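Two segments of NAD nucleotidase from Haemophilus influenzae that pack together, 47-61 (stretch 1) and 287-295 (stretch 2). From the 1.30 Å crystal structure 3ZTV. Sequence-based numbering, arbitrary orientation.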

# COMPACT_ATOMS: atom_id res chain seq x y z
N SER A 47 1.82 2.54 40.01
CA SER A 47 2.74 2.16 41.07
C SER A 47 2.99 0.65 41.03
O SER A 47 4.14 0.20 41.12
N ALA A 48 1.92 -0.13 40.87
CA ALA A 48 2.05 -1.58 40.71
C ALA A 48 2.83 -1.93 39.44
O ALA A 48 3.66 -2.84 39.46
N VAL A 49 2.55 -1.25 38.33
CA VAL A 49 3.27 -1.51 37.08
C VAL A 49 4.78 -1.36 37.28
O VAL A 49 5.56 -2.28 36.98
N ASN A 50 5.19 -0.21 37.80
CA ASN A 50 6.61 0.04 37.96
C ASN A 50 7.28 -0.88 38.97
O ASN A 50 8.40 -1.35 38.75
N ALA A 51 6.59 -1.16 40.07
CA ALA A 51 7.11 -2.09 41.06
C ALA A 51 7.32 -3.48 40.45
O ALA A 51 8.36 -4.11 40.65
N LYS A 52 6.34 -3.96 39.71
CA LYS A 52 6.45 -5.29 39.11
C LYS A 52 7.53 -5.34 38.02
O LYS A 52 8.32 -6.30 37.97
N LEU A 53 7.59 -4.33 37.16
CA LEU A 53 8.66 -4.26 36.16
C LEU A 53 10.03 -4.23 36.84
O LEU A 53 10.95 -4.92 36.40
N ASN A 54 10.16 -3.45 37.91
CA ASN A 54 11.44 -3.34 38.60
C ASN A 54 11.87 -4.67 39.18
O ASN A 54 13.04 -5.06 39.08
N LYS A 55 10.94 -5.39 39.80
CA LYS A 55 11.28 -6.67 40.40
C LYS A 55 11.59 -7.73 39.35
O LYS A 55 12.53 -8.51 39.51
N LEU A 56 10.80 -7.77 38.28
CA LEU A 56 11.02 -8.80 37.25
C LEU A 56 12.30 -8.57 36.46
O LEU A 56 13.04 -9.52 36.17
N ARG A 57 12.59 -7.32 36.13
CA ARG A 57 13.78 -7.04 35.31
C ARG A 57 15.07 -7.38 36.06
O ARG A 57 16.06 -7.74 35.44
N LYS A 58 15.06 -7.29 37.39
CA LYS A 58 16.25 -7.65 38.17
C LYS A 58 16.38 -9.17 38.35
O LYS A 58 17.47 -9.67 38.59
N LYS A 59 15.26 -9.87 38.22
CA LYS A 59 15.19 -11.32 38.39
C LYS A 59 15.61 -12.09 37.14
O LYS A 59 16.14 -13.20 37.23
N TYR A 60 15.36 -11.50 35.97
CA TYR A 60 15.54 -12.18 34.69
C TYR A 60 16.74 -11.64 33.93
O TYR A 60 17.05 -10.45 33.99
N LYS A 61 17.39 -12.52 33.18
CA LYS A 61 18.51 -12.12 32.33
C LYS A 61 18.03 -11.43 31.05
O LYS A 61 17.02 -11.81 30.45
N THR A 287 10.39 -19.89 26.63
CA THR A 287 10.90 -20.50 27.86
C THR A 287 10.08 -20.12 29.10
O THR A 287 10.21 -20.75 30.15
N ARG A 288 9.26 -19.08 28.99
CA ARG A 288 8.48 -18.59 30.13
C ARG A 288 7.36 -17.75 29.54
O ARG A 288 7.59 -17.01 28.59
N LYS A 289 6.15 -17.87 30.09
CA LYS A 289 5.01 -17.12 29.57
C LYS A 289 4.02 -16.88 30.70
O LYS A 289 3.29 -17.79 31.11
N ILE A 290 4.02 -15.66 31.23
CA ILE A 290 3.15 -15.30 32.35
C ILE A 290 2.53 -13.93 32.12
O ILE A 290 3.24 -12.92 32.04
N PRO A 291 1.20 -13.87 31.99
CA PRO A 291 0.52 -12.57 32.02
C PRO A 291 0.19 -12.20 33.48
O PRO A 291 -0.75 -12.75 34.06
N HIS A 292 0.96 -11.28 34.06
CA HIS A 292 0.76 -10.91 35.47
C HIS A 292 -0.35 -9.89 35.63
O HIS A 292 -0.20 -8.74 35.21
N VAL A 293 -1.46 -10.29 36.26
CA VAL A 293 -2.51 -9.34 36.61
C VAL A 293 -2.18 -8.69 37.95
O VAL A 293 -1.97 -9.38 38.96
N LEU A 294 -2.12 -7.36 37.95
CA LEU A 294 -1.75 -6.59 39.13
C LEU A 294 -2.99 -6.31 39.95
O LEU A 294 -3.88 -5.59 39.49
N MET A 295 -3.06 -6.85 41.16
CA MET A 295 -4.29 -6.79 41.95
C MET A 295 -4.02 -6.38 43.39
O MET A 295 -3.01 -6.76 43.98

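Helix 47-59 lies across strand 288-295, with axes 9.2 Å apart at closest approach and N-to-C directions at 134°. The chains therefore run in roughly opposing senses. Ala 48 and Val 49, near the start of stretch 1, meet Leu 294, near the end of stretch 2. Tyr 60, in the loop, meets Arg 288. The contact is modest, burying 403 Å² in all. On the strand, the CA-to-CB bonds of Arg 288, Ile 290, His 292 and Leu 294 point toward the helix. This is the alternation expected of an extended chain. On the helix, those of Ala 48, Lys 52 and Leu 56 point toward the strand, at the four-residue spacing that keeps side chains on one helical face. That of Tyr 60, in the loop beyond, also points toward it.

The apolar contacts centre on Leu 294 (chi1 m, chi2 t), which has the largest covered area, 88 Å². CD1 of Leu 294 lies 4.0 Å from CB of Ala 48 and 3.7 Å from CG2 of Val 49. Val 49 (chi1 t) has its CA-to-CB bond sideways, yet its CG2 still reaches the leucine. The small side chain of Ala 48 goes with the close backbone approach here: CA of Ala 48 and CA of Leu 294 are 6.5 Å apart. The other methyl, CD2 of Leu 294, is 3.9 Å from CB of Lys 52. Lys 52 thus contributes the aliphatic part of its side chain, while its NZ is hydrogen-bonded elsewhere in the structure.

The imidazole of His 292 (chi1 m, chi2 92°) is met obliquely by two helix side chains. CD1 of Leu 56 (chi1 m, chi2 t) is 3.6 Å from CE1 of His 292. CD of Lys 52 (chi1 t, chi2 97°, between wells) is 4.4 Å from CG of His 292. These are van der Waals contacts; ND1 of His 292 finds its polar partner elsewhere in the structure.

Arg 288 and Tyr 60 form a cation-pi stack. The guanidinium of Arg 288 lies flat on the ring of Tyr 60, with centres 3.6 Å apart and planes at 10°. CZ of Arg 288 sits over the ring face, only 11° off the normal, and NE of Arg 288 is 3.3 Å from CZ of Tyr 60. Arg 288 extends through chi1 t and chi2 t, then turns at chi3 p. Tyr 60 has chi1 m. OH of Tyr 60 is also 4.4 Å from CD1 of Ile 290 (chi1 m, chi2 t), a marginal contact.

No hydrogen bond crosses between the stretches. Stacking leaves the edge of the guanidinium free, and Arg 288 NE and NH2, like Tyr 60 OH, are hydrogen-bonded elsewhere in the structure.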

# COMPACT_ATOMS: atom_id res chain seq x y z
CB SER A 47 2.20 2.57 42.44
OG SER A 47 3.11 2.20 43.46
CB ALA A 48 0.69 -2.24 40.72
CB VAL A 49 2.81 -0.59 35.92
CG1 VAL A 49 3.79 -0.65 34.77
CG2 VAL A 49 1.42 -0.99 35.44
CB ASN A 50 6.88 1.52 38.25
CG ASN A 50 6.71 2.40 37.02
OD1 ASN A 50 6.68 1.91 35.89
ND2 ASN A 50 6.61 3.70 37.23
CB ALA A 51 6.18 -2.18 42.27
CB LYS A 52 5.10 -5.77 38.57
CG LYS A 52 5.12 -7.18 37.99
CD LYS A 52 4.66 -8.23 38.98
CE LYS A 52 5.63 -8.44 40.12
NZ LYS A 52 5.32 -9.68 40.90
CB LEU A 53 8.48 -3.03 35.26
CG LEU A 53 7.33 -3.06 34.25
CD1 LEU A 53 7.20 -1.69 33.58
CD2 LEU A 53 7.51 -4.16 33.22
CB ASN A 54 11.39 -2.27 39.69
CG ASN A 54 11.44 -0.86 39.14
OD1 ASN A 54 11.77 -0.66 37.97
ND2 ASN A 54 11.12 0.13 39.97
CB LYS A 55 10.18 -7.13 41.34
CG LYS A 55 10.12 -6.30 42.61
CD LYS A 55 9.10 -6.84 43.59
CE LYS A 55 7.70 -6.36 43.26
NZ LYS A 55 6.76 -6.62 44.39
CB LEU A 56 9.82 -8.93 36.31
CG LEU A 56 8.53 -9.42 36.97
CD1 LEU A 56 7.39 -9.45 35.94
CD2 LEU A 56 8.71 -10.80 37.62
CB ARG A 57 13.78 -5.60 34.79
CG ARG A 57 14.16 -4.55 35.81
CD ARG A 57 13.87 -3.16 35.27
NE ARG A 57 14.76 -2.79 34.17
CZ ARG A 57 14.54 -1.77 33.34
NH1 ARG A 57 13.45 -1.03 33.47
NH2 ARG A 57 15.41 -1.51 32.38
CB LYS A 58 16.26 -6.95 39.52
CG LYS A 58 15.44 -7.61 40.58
CD LYS A 58 15.21 -6.66 41.74
CE LYS A 58 14.74 -7.40 42.97
NZ LYS A 58 13.91 -6.53 43.82
CB LYS A 59 13.76 -11.72 38.78
CG LYS A 59 13.53 -13.21 38.84
CD LYS A 59 12.12 -13.54 39.28
CE LYS A 59 11.93 -15.04 39.36
NZ LYS A 59 10.59 -15.41 39.90
CB TYR A 60 14.32 -11.94 33.81
CG TYR A 60 13.01 -12.49 34.31
CD1 TYR A 60 12.93 -13.72 34.95
CD2 TYR A 60 11.83 -11.78 34.11
CE1 TYR A 60 11.70 -14.22 35.39
CE2 TYR A 60 10.62 -12.26 34.53
CZ TYR A 60 10.55 -13.48 35.17
OH TYR A 60 9.34 -13.96 35.58
CB LYS A 61 19.37 -13.33 31.98
CG LYS A 61 18.65 -14.35 31.11
CD LYS A 61 19.56 -15.53 30.78
CE LYS A 61 18.86 -16.52 29.87
NZ LYS A 61 19.71 -17.71 29.56
CB THR A 287 12.36 -20.10 28.12
OG1 THR A 287 12.44 -18.67 28.27
CG2 THR A 287 13.26 -20.52 26.96
CB ARG A 288 9.36 -17.74 31.06
CG ARG A 288 8.61 -17.10 32.24
CD ARG A 288 9.56 -16.30 33.13
NE ARG A 288 10.17 -15.21 32.39
CZ ARG A 288 11.43 -15.19 31.96
NH1 ARG A 288 12.24 -16.21 32.18
NH2 ARG A 288 11.89 -14.14 31.29
CB LYS A 289 4.35 -17.85 28.40
CG LYS A 289 4.19 -19.36 28.57
CD LYS A 289 3.49 -19.97 27.37
CE LYS A 289 3.23 -21.46 27.55
NZ LYS A 289 2.22 -21.72 28.61
CB ILE A 290 3.91 -15.24 33.67
CG1 ILE A 290 4.75 -16.50 33.88
CG2 ILE A 290 2.93 -15.04 34.84
CD1 ILE A 290 5.74 -16.39 35.04
CB PRO A 291 -0.76 -12.84 31.23
CG PRO A 291 -1.05 -14.29 31.46
CD PRO A 291 0.27 -14.98 31.73
CB HIS A 292 2.03 -10.29 36.05
CG HIS A 292 3.22 -11.20 36.10
ND1 HIS A 292 4.15 -11.28 35.09
CD2 HIS A 292 3.63 -12.06 37.06
CE1 HIS A 292 5.09 -12.16 35.42
NE2 HIS A 292 4.80 -12.64 36.62
CB VAL A 293 -3.89 -10.02 36.67
CG1 VAL A 293 -4.95 -9.04 37.17
CG2 VAL A 293 -4.27 -10.54 35.31
CB LEU A 294 -1.09 -5.28 38.68
CG LEU A 294 0.06 -5.45 37.68
CD1 LEU A 294 0.50 -4.09 37.15
CD2 LEU A 294 1.23 -6.21 38.30
CB MET A 295 -4.99 -8.16 41.90
CG MET A 295 -6.40 -8.19 42.49
SD MET A 295 -7.20 -9.80 42.28
CE MET A 295 -7.36 -9.83 40.50